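Local atomic coordinates of ancestral D-type dye decolorizing peroxidase (Geotrichum candidum, PDB entry 7ANV), a protein that binds haem and, as a fungal dye-decolorizing peroxidase, probably uses hydrogen peroxide to oxidise bulky dyes and related aromatic substrates. Residues A1-N6 against V227-D232; A32-H37 against I82-A87; I42-T47 against L158-A163. All coordinates share one frame; numbering follows the deposited sequence.

Contact 1 (A1-N6 against V227-D232). With SO4 (sulfate ion), chain F.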
loop_
_atom_site.group_PDB
_atom_site.type_symbol
_atom_site.label_atom_id
_atom_site.label_comp_id
_atom_site.label_asym_id
_atom_site.label_seq_id
_atom_site.Cartn_x
_atom_site.Cartn_y
_atom_site.Cartn_z
ATOM N N ALA A 1 -21.445 18.242 -0.398
ATOM C CA ALA A 1 -22.473 17.450 0.345
ATOM C C ALA A 1 -21.786 16.452 1.272
ATOM O O ALA A 1 -20.636 16.048 1.019
ATOM C CB ALA A 1 -23.389 16.733 -0.627
ATOM N N PRO A 2 -22.468 16.008 2.360
ATOM C CA PRO A 2 -21.908 14.985 3.233
ATOM C C PRO A 2 -21.651 13.721 2.393
ATOM O O PRO A 2 -22.242 13.533 1.335
ATOM C CB PRO A 2 -22.940 14.778 4.352
ATOM C CG PRO A 2 -24.225 15.425 3.824
ATOM C CD PRO A 2 -23.783 16.475 2.821
ATOM N N LEU A 3 -20.732 12.902 2.852
ATOM C CA LEU A 3 -20.454 11.612 2.180
ATOM C C LEU A 3 -21.591 10.645 2.486
ATOM O O LEU A 3 -22.029 10.583 3.674
ATOM C CB LEU A 3 -19.137 11.063 2.700
ATOM C CG LEU A 3 -17.928 11.940 2.455
ATOM C CD1 LEU A 3 -16.735 11.398 3.228
ATOM C CD2 LEU A 3 -17.621 12.024 0.974
ATOM N N ASP A 4 -22.061 9.920 1.476
ATOM C CA ASP A 4 -23.045 8.850 1.709
ATOM C C ASP A 4 -22.242 7.573 1.852
ATOM O O ASP A 4 -21.815 7.000 0.844
ATOM C CB ASP A 4 -24.100 8.790 0.624
ATOM C CG ASP A 4 -25.000 7.588 0.749
ATOM O OD1 ASP A 4 -24.985 6.863 1.848
ATOM O OD2 ASP A 4 -25.660 7.339 -0.272
ATOM N N LEU A 5 -22.023 7.165 3.086
ATOM C CA LEU A 5 -21.103 6.042 3.335
ATOM C C LEU A 5 -21.746 4.727 2.893
ATOM O O LEU A 5 -21.012 3.765 2.774
ATOM C CB LEU A 5 -20.743 6.025 4.809
ATOM C CG LEU A 5 -20.007 7.249 5.346
ATOM C CD1 LEU A 5 -19.609 6.967 6.782
ATOM C CD2 LEU A 5 -18.805 7.594 4.514
ATOM N N ASN A 6 -23.059 4.686 2.642
ATOM C CA ASN A 6 -23.712 3.474 2.133
ATOM C C ASN A 6 -23.627 3.402 0.606
ATOM O O ASN A 6 -24.186 2.409 0.057
ATOM C CB ASN A 6 -25.151 3.337 2.605
ATOM C CG ASN A 6 -25.583 1.904 2.784
ATOM O OD1 ASN A 6 -24.809 0.996 3.117
ATOM N ND2 ASN A 6 -26.847 1.659 2.518
ATOM N N VAL A 227 -13.387 9.714 -6.488
ATOM C CA VAL A 227 -13.557 10.414 -7.785
ATOM C C VAL A 227 -14.839 11.253 -7.677
ATOM O O VAL A 227 -15.816 10.827 -7.048
ATOM C CB VAL A 227 -13.576 9.407 -8.952
ATOM C CG1 VAL A 227 -13.971 10.065 -10.249
ATOM C CG2 VAL A 227 -12.241 8.724 -9.105
ATOM N N GLY A 228 -14.784 12.491 -8.136
ATOM C CA GLY A 228 -15.969 13.346 -8.258
ATOM C C GLY A 228 -16.303 14.110 -7.001
ATOM O O GLY A 228 -17.266 14.852 -7.040
ATOM N N ARG A 229 -15.530 13.972 -5.936
ATOM C CA ARG A 229 -15.754 14.742 -4.699
ATOM C C ARG A 229 -14.774 15.915 -4.652
ATOM O O ARG A 229 -13.798 15.973 -5.434
ATOM C CB ARG A 229 -15.649 13.818 -3.489
ATOM C CG ARG A 229 -16.833 12.883 -3.326
ATOM C CD ARG A 229 -18.149 13.560 -2.955
ATOM N NE ARG A 229 -19.081 12.501 -2.605
ATOM C CZ ARG A 229 -20.139 12.615 -1.826
ATOM N NH1 ARG A 229 -20.438 13.783 -1.268
ATOM N NH2 ARG A 229 -20.904 11.556 -1.615
ATOM N N ASP A 230 -15.060 16.855 -3.758
ATOM C CA ASP A 230 -14.258 18.087 -3.556
ATOM C C ASP A 230 -12.787 17.712 -3.414
ATOM O O ASP A 230 -12.417 16.924 -2.509
ATOM C CB ASP A 230 -14.759 18.843 -2.323
ATOM C CG ASP A 230 -14.019 20.149 -2.049
ATOM O OD1 ASP A 230 -13.795 20.908 -3.006
ATOM O OD2 ASP A 230 -13.634 20.369 -0.877
ATOM N N GLY A 231 -11.950 18.268 -4.278
ATOM C CA GLY A 231 -10.504 18.049 -4.226
ATOM C C GLY A 231 -10.038 17.055 -5.283
ATOM O O GLY A 231 -8.822 16.807 -5.323
ATOM N N ASP A 232 -10.957 16.495 -6.069
ATOM C CA ASP A 232 -10.629 15.608 -7.216
ATOM C C ASP A 232 -10.307 16.525 -8.385
ATOM O O ASP A 232 -11.263 16.982 -9.067
ATOM C CB ASP A 232 -11.754 14.644 -7.603
ATOM C CG ASP A 232 -11.471 13.859 -8.887
ATOM O OD1 ASP A 232 -10.290 13.823 -9.323
ATOM O OD2 ASP A 232 -12.429 13.312 -9.462
HETATM S S SO4 F . -18.479 17.251 -2.452
HETATM O O1 SO4 F . -17.429 16.585 -1.713
HETATM O O2 SO4 F . -18.583 18.622 -2.005
HETATM O O3 SO4 F . -19.723 16.579 -2.214
HETATM O O4 SO4 F . -18.184 17.255 -3.847
HETATM O O HOH W 1 -23.690 12.322 -1.290
#

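Contact 2 (A32-H37 against I82-A87)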
loop_
_atom_site.group_PDB
_atom_site.type_symbol
_atom_site.label_atom_id
_atom_site.label_comp_id
_atom_site.label_asym_id
_atom_site.label_seq_id
_atom_site.Cartn_x
_atom_site.Cartn_y
_atom_site.Cartn_z
ATOM N N ALA A 32 -22.747 -10.443 -21.030
ATOM C CA ALA A 32 -24.197 -10.346 -20.755
ATOM C C ALA A 32 -24.521 -11.105 -19.476
ATOM O O ALA A 32 -25.192 -10.536 -18.581
ATOM C CB ALA A 32 -24.990 -10.847 -21.918
ATOM N N ALA A 33 -23.973 -12.306 -19.318
ATOM C CA ALA A 33 -24.264 -13.110 -18.116
ATOM C C ALA A 33 -23.636 -12.437 -16.908
ATOM O O ALA A 33 -24.265 -12.396 -15.843
ATOM C CB ALA A 33 -23.767 -14.518 -18.281
ATOM N N PHE A 34 -22.426 -11.906 -17.063
ATOM C CA PHE A 34 -21.700 -11.244 -15.955
ATOM C C PHE A 34 -22.530 -10.078 -15.395
ATOM O O PHE A 34 -22.654 -9.909 -14.179
ATOM C CB PHE A 34 -20.320 -10.757 -16.385
ATOM C CG PHE A 34 -19.625 -10.018 -15.267
ATOM C CD1 PHE A 34 -18.920 -10.705 -14.286
ATOM C CD2 PHE A 34 -19.716 -8.638 -15.155
ATOM C CE1 PHE A 34 -18.301 -10.032 -13.239
ATOM C CE2 PHE A 34 -19.153 -7.977 -14.077
ATOM C CZ PHE A 34 -18.403 -8.660 -13.142
ATOM N N ARG A 35 -23.133 -9.292 -16.274
ATOM C CA ARG A 35 -23.903 -8.107 -15.844
ATOM C C ARG A 35 -25.145 -8.580 -15.081
ATOM O O ARG A 35 -25.520 -7.903 -14.109
ATOM C CB ARG A 35 -24.188 -7.174 -17.020
ATOM C CG ARG A 35 -22.942 -6.593 -17.672
ATOM C CD ARG A 35 -23.270 -5.572 -18.755
ATOM N NE ARG A 35 -23.810 -4.351 -18.162
ATOM C CZ ARG A 35 -24.723 -3.535 -18.717
ATOM N NH1 ARG A 35 -25.237 -3.776 -19.921
ATOM N NH2 ARG A 35 -25.136 -2.470 -18.046
ATOM N N LYS A 36 -25.752 -9.707 -15.452
ATOM C CA LYS A 36 -26.934 -10.265 -14.731
ATOM C C LYS A 36 -26.487 -10.782 -13.378
ATOM O O LYS A 36 -27.162 -10.472 -12.369
ATOM C CB LYS A 36 -27.558 -11.439 -15.496
ATOM C CG LYS A 36 -28.257 -11.022 -16.771
ATOM C CD LYS A 36 -29.319 -9.970 -16.519
ATOM C CE LYS A 36 -30.304 -9.849 -17.661
ATOM N NZ LYS A 36 -30.842 -8.474 -17.755
ATOM N N HIS A 37 -25.388 -11.547 -13.358
ATOM C CA HIS A 37 -24.804 -12.125 -12.123
ATOM C C HIS A 37 -24.454 -11.031 -11.120
ATOM O O HIS A 37 -24.718 -11.197 -9.916
ATOM C CB HIS A 37 -23.579 -12.973 -12.458
ATOM C CG HIS A 37 -23.927 -14.209 -13.218
ATOM N ND1 HIS A 37 -22.969 -14.989 -13.846
ATOM C CD2 HIS A 37 -25.125 -14.810 -13.435
ATOM C CE1 HIS A 37 -23.584 -16.016 -14.408
ATOM N NE2 HIS A 37 -24.894 -15.935 -14.176
ATOM N N ILE A 82 -15.429 -5.233 -4.914
ATOM C CA ILE A 82 -15.111 -5.596 -6.307
ATOM C C ILE A 82 -14.548 -4.383 -7.032
ATOM O O ILE A 82 -15.047 -3.256 -6.857
ATOM C CB ILE A 82 -16.338 -6.187 -7.024
ATOM C CG1 ILE A 82 -15.941 -6.791 -8.371
ATOM C CG2 ILE A 82 -17.486 -5.163 -7.131
ATOM C CD1 ILE A 82 -17.010 -7.623 -9.025
ATOM N N ALA A 83 -13.588 -4.647 -7.925
ATOM C CA ALA A 83 -12.928 -3.578 -8.693
ATOM C C ALA A 83 -12.645 -4.127 -10.089
ATOM O O ALA A 83 -12.434 -5.335 -10.242
ATOM C CB ALA A 83 -11.685 -3.060 -8.008
ATOM N N PHE A 84 -12.548 -3.219 -11.044
ATOM C CA PHE A 84 -12.446 -3.524 -12.489
ATOM C C PHE A 84 -11.191 -2.865 -13.034
ATOM O O PHE A 84 -10.937 -1.695 -12.754
ATOM C CB PHE A 84 -13.696 -3.034 -13.223
ATOM C CG PHE A 84 -14.924 -3.779 -12.813
ATOM C CD1 PHE A 84 -15.269 -4.958 -13.420
ATOM C CD2 PHE A 84 -15.726 -3.300 -11.784
ATOM C CE1 PHE A 84 -16.387 -5.663 -13.017
ATOM C CE2 PHE A 84 -16.814 -4.038 -11.353
ATOM C CZ PHE A 84 -17.159 -5.192 -11.997
ATOM N N SER A 85 -10.476 -3.579 -13.902
ATOM C CA SER A 85 -9.364 -2.995 -14.696
ATOM C C SER A 85 -9.970 -2.295 -15.914
ATOM O O SER A 85 -11.141 -2.604 -16.296
ATOM C CB SER A 85 -8.400 -4.094 -15.101
ATOM O OG SER A 85 -9.043 -4.929 -16.044
ATOM N N HIS A 86 -9.173 -1.477 -16.609
ATOM C CA HIS A 86 -9.588 -0.924 -17.922
ATOM C C HIS A 86 -10.008 -2.067 -18.870
ATOM O O HIS A 86 -11.038 -1.890 -19.593
ATOM C CB HIS A 86 -8.484 -0.031 -18.498
ATOM C CG HIS A 86 -8.751 0.268 -19.934
ATOM N ND1 HIS A 86 -9.716 1.156 -20.317
ATOM C CD2 HIS A 86 -8.231 -0.238 -21.062
ATOM C CE1 HIS A 86 -9.753 1.218 -21.627
ATOM N NE2 HIS A 86 -8.882 0.352 -22.111
ATOM N N ALA A 87 -9.244 -3.175 -18.948
ATOM C CA ALA A 87 -9.553 -4.344 -19.819
ATOM C C ALA A 87 -10.957 -4.904 -19.488
ATOM O O ALA A 87 -11.712 -5.255 -20.412
ATOM C CB ALA A 87 -8.491 -5.418 -19.663
#

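Contact 3 (I42-T47 against L158-A163)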
loop_
_atom_site.group_PDB
_atom_site.type_symbol
_atom_site.label_atom_id
_atom_site.label_comp_id
_atom_site.label_asym_id
_atom_site.label_seq_id
_atom_site.Cartn_x
_atom_site.Cartn_y
_atom_site.Cartn_z
ATOM N N ILE A 42 -24.387 -7.542 -5.720
ATOM C CA ILE A 42 -24.477 -6.190 -5.098
ATOM C C ILE A 42 -24.907 -6.258 -3.631
ATOM O O ILE A 42 -24.318 -5.563 -2.797
ATOM C CB ILE A 42 -25.297 -5.231 -5.970
ATOM C CG1 ILE A 42 -24.478 -4.944 -7.231
ATOM C CG2 ILE A 42 -25.593 -3.947 -5.213
ATOM C CD1 ILE A 42 -25.211 -4.218 -8.316
ATOM N N PRO A 43 -25.928 -7.047 -3.229
ATOM C CA PRO A 43 -26.294 -7.127 -1.813
ATOM C C PRO A 43 -25.181 -7.631 -0.889
ATOM O O PRO A 43 -25.276 -7.402 0.270
ATOM C CB PRO A 43 -27.428 -8.170 -1.772
ATOM C CG PRO A 43 -28.010 -8.130 -3.180
ATOM C CD PRO A 43 -26.843 -7.819 -4.091
ATOM N N LEU A 44 -24.158 -8.296 -1.407
ATOM C CA LEU A 44 -23.028 -8.858 -0.610
ATOM C C LEU A 44 -21.948 -7.797 -0.446
ATOM O O LEU A 44 -21.047 -8.019 0.386
ATOM C CB LEU A 44 -22.418 -10.075 -1.302
ATOM C CG LEU A 44 -23.153 -11.405 -1.122
ATOM C CD1 LEU A 44 -24.531 -11.356 -1.698
ATOM C CD2 LEU A 44 -22.368 -12.530 -1.753
ATOM N N ILE A 45 -21.983 -6.724 -1.234
ATOM C CA ILE A 45 -20.854 -5.745 -1.255
ATOM C C ILE A 45 -20.940 -4.941 0.048
ATOM O O ILE A 45 -21.971 -4.333 0.318
ATOM C CB ILE A 45 -20.855 -4.836 -2.499
ATOM C CG1 ILE A 45 -20.692 -5.626 -3.796
ATOM C CG2 ILE A 45 -19.770 -3.753 -2.381
ATOM C CD1 ILE A 45 -19.377 -6.345 -3.915
ATOM N N THR A 46 -19.854 -4.931 0.803
ATOM C CA THR A 46 -19.738 -4.234 2.096
ATOM C C THR A 46 -19.445 -2.759 1.854
ATOM O O THR A 46 -18.417 -2.453 1.218
ATOM C CB THR A 46 -18.618 -4.838 2.933
ATOM O OG1 THR A 46 -18.773 -6.267 2.938
ATOM C CG2 THR A 46 -18.627 -4.320 4.342
ATOM N N THR A 47 -20.334 -1.914 2.322
ATOM C CA THR A 47 -20.171 -0.445 2.183
ATOM C C THR A 47 -19.393 0.082 3.377
ATOM O O THR A 47 -19.292 -0.625 4.405
ATOM C CB THR A 47 -21.513 0.269 2.123
ATOM O OG1 THR A 47 -22.203 0.054 3.362
ATOM C CG2 THR A 47 -22.322 -0.217 0.958
ATOM N N LEU A 158 -16.489 -16.978 -0.463
ATOM C CA LEU A 158 -15.995 -17.241 -1.834
ATOM C C LEU A 158 -16.863 -18.297 -2.533
ATOM O O LEU A 158 -17.089 -18.152 -3.728
ATOM C CB LEU A 158 -14.553 -17.714 -1.768
ATOM C CG LEU A 158 -13.539 -16.606 -1.637
ATOM C CD1 LEU A 158 -12.182 -17.197 -1.236
ATOM C CD2 LEU A 158 -13.474 -15.803 -2.929
ATOM N N GLN A 159 -17.303 -19.367 -1.862
ATOM C CA GLN A 159 -18.167 -20.380 -2.526
ATOM C C GLN A 159 -19.473 -19.698 -2.954
ATOM O O GLN A 159 -20.016 -20.045 -3.995
ATOM C CB GLN A 159 -18.443 -21.558 -1.603
ATOM C CG GLN A 159 -17.245 -22.476 -1.439
ATOM C CD GLN A 159 -16.839 -23.031 -2.789
ATOM O OE1 GLN A 159 -17.658 -23.511 -3.583
ATOM N NE2 GLN A 159 -15.563 -22.876 -3.091
ATOM N N GLU A 160 -20.003 -18.804 -2.134
ATOM C CA GLU A 160 -21.266 -18.092 -2.452
ATOM C C GLU A 160 -21.045 -17.204 -3.688
ATOM O O GLU A 160 -21.889 -17.218 -4.626
ATOM C CB GLU A 160 -21.720 -17.308 -1.216
ATOM C CG GLU A 160 -22.950 -16.488 -1.464
ATOM C CD GLU A 160 -23.363 -15.658 -0.260
ATOM O OE1 GLU A 160 -22.543 -15.499 0.657
ATOM O OE2 GLU A 160 -24.488 -15.141 -0.291
ATOM N N ILE A 161 -19.947 -16.454 -3.707
ATOM C CA ILE A 161 -19.608 -15.533 -4.834
ATOM C C ILE A 161 -19.346 -16.358 -6.093
ATOM O O ILE A 161 -19.871 -15.988 -7.140
ATOM C CB ILE A 161 -18.417 -14.617 -4.489
ATOM C CG1 ILE A 161 -18.763 -13.696 -3.322
ATOM C CG2 ILE A 161 -17.971 -13.844 -5.716
ATOM C CD1 ILE A 161 -17.544 -13.095 -2.662
ATOM N N GLU A 162 -18.603 -17.460 -5.980
ATOM C CA GLU A 162 -18.435 -18.352 -7.146
ATOM C C GLU A 162 -19.814 -18.793 -7.679
ATOM O O GLU A 162 -20.021 -18.774 -8.921
ATOM C CB GLU A 162 -17.590 -19.549 -6.750
ATOM C CG GLU A 162 -16.134 -19.228 -6.655
ATOM C CD GLU A 162 -15.214 -20.424 -6.450
ATOM O OE1 GLU A 162 -15.616 -21.580 -6.723
ATOM O OE2 GLU A 162 -14.045 -20.175 -6.123
ATOM N N ALA A 163 -20.750 -19.173 -6.814
ATOM C CA ALA A 163 -22.094 -19.633 -7.244
ATOM C C ALA A 163 -22.784 -18.510 -8.023
ATOM O O ALA A 163 -23.463 -18.779 -9.055
ATOM C CB ALA A 163 -22.936 -20.051 -6.054
#

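Contact 1 (A1-N6 against V227-D232)
Arg229 reaches from its loop to the first residues of the chain, and its guanidinium group makes most of the contact. NH1 donates to the carbonyl oxygen of Pro2 (Arg229 NH1 to Pro2 O 3.2 Å, N-H...O angle 150°), arriving from well above the plane of that carbonyl. The carbonyl of Ala1 lies equally near NH1, but at too poor an angle to count as a bond. A water adds a second route, accepting from Arg229 NH2 at 2.9 Å and donating to Pro2 O.

Leu3 contributes the apolar half. With CG anti to its own carbonyl carbon (chi1 -61°), it brings CD2 over the centre of one guanidinium face, 3.8 Å from Arg229 CZ. The bend of the arginine at chi2 (-68°) swings the guanidinium to this position, and a salt bridge from NE to Asp245 anchors it. Leu3 also rests on Phe209. The backbone N of Asp4 is buried beside the group with no partner in the model.

Ala1 is tied in through a sulfate ion, probably from the crystallisation liquor. Sulfate O3 accepts from the chain's amino terminus (Ala1 N to O3 3.0 Å) and from Arg229 NH1, also at 3.0 Å, while Asp230 N donates to O1 at 3.1 Å. Asp230 and Gly231 are the central residues of a type II beta turn running from Arg229 to Asp232. The arrangement is a surface anion site in which a terminal amine, an arginine and a turn N-H converge on one sulfate, next to an N-terminal tail pinned by the same arginine.

Contact 2 (A32-H37 against I82-A87)
Phe34, on helix 31-41, and Phe84, on strand 78-84, face each other across a wide backbone gap: their CA atoms, 12.5 Å apart, are the nearest pair between the two segments. Residues 32-37 are wholly helical, whereas 82-87 passes from strand through Ser85, the N-cap residue, into helix 86-92. Only long side chains can bridge such a distance.

The two rings approach from opposite directions. Phe34 has CG anti to its backbone N (chi1 177°), which sends its ring out toward the strand, where CZ comes within 3.6 Å of Phe84 CE1. Their planes are almost perpendicular, at 87°, but the centroids stand 6.0 Å apart and the rings meet rim to rim, so this is not a T-shaped stack. Phe34 CZ lies close to the plane of the Phe84 ring, at its edge. Ile82 adds its CD1 at the edge of Phe34, 4.5 Å from CZ.

Leu92 touches both phenylalanines, and each has a further aromatic neighbour, Phe165 for Phe34 and Phe486 for Phe84. The meeting atoms are all carbon, in buried residues, which implies that dispersion and exclusion of water hold helix to strand here.

Contact 3 (I42-T47 against L158-A163)
Leu44 projects from a short 3-10 segment, 42-44, onto helix 151-164, joining the connection after helix 31-41 to the second packing helix of a ferredoxin-like half of the DyP fold, whose antiparallel sheet includes strands 78-84 and 142-148. The closest backbones are those of Leu44 and Ile161, with CA atoms 8.6 Å apart, and side chains fill the interval.

Along the helix, Leu158 stays clear of the loop and packs on Val146 of strand 142-148. Two residues later Glu160 points at the loop. Its CG is anti to the backbone N (chi1 177°) and the chain continues extended, so the carboxylate is carried out to the leucine, which comes from the opposite direction. Leu44 CD2 stands 3.6 Å from Glu160 CD, while its other methyl, CD1, is 4.0 Å from Glu160 OE2. The carboxylate thus lies against the methyl groups in van der Waals contact, with no polar bond between the two residues. Its polar partner is Lys157, three residues earlier on the helix, in a salt bridge to OE1 that would tend to offset the charge.

Ile161 follows and faces inward. Buried, it rests on Ile144 and Val146 of strand 142-148 and on Val80 of strand 78-84, and thereby seats the helix on the sheet. Ile45, next to Leu44 in the loop, also touches Val80, so loop and helix share that strand residue as a neighbour. Beyond Ile161, the side chain of Glu162 touches Val167 and has no part in the contact. The leucine meets the helix through one branch above all: CD2 touches both Glu160 and Ile161, and lies 4.1 Å from Ile161 CG1.

Contact 2 is the buried one of the three, made by apolar side chains alone; contact 3 is partly buried and mixes methyl groups with a carboxylate; contact 1 lies at the surface and relies on an arginine, a backbone carbonyl, water and sulfate. Contacts 2 and 3 belong to the same alpha+beta half, their centres 13 Å apart and their segments alternating along the chain, and they meet where Ile82 CG2 packs against Ile45 CD1 at 3.9 Å. Contact 1 encloses both in sequence. It joins contact 3 through Asn6 OD1 and Thr47 OG1, 2.8 Å apart in a probable hydrogen bond, but does not touch contact 2.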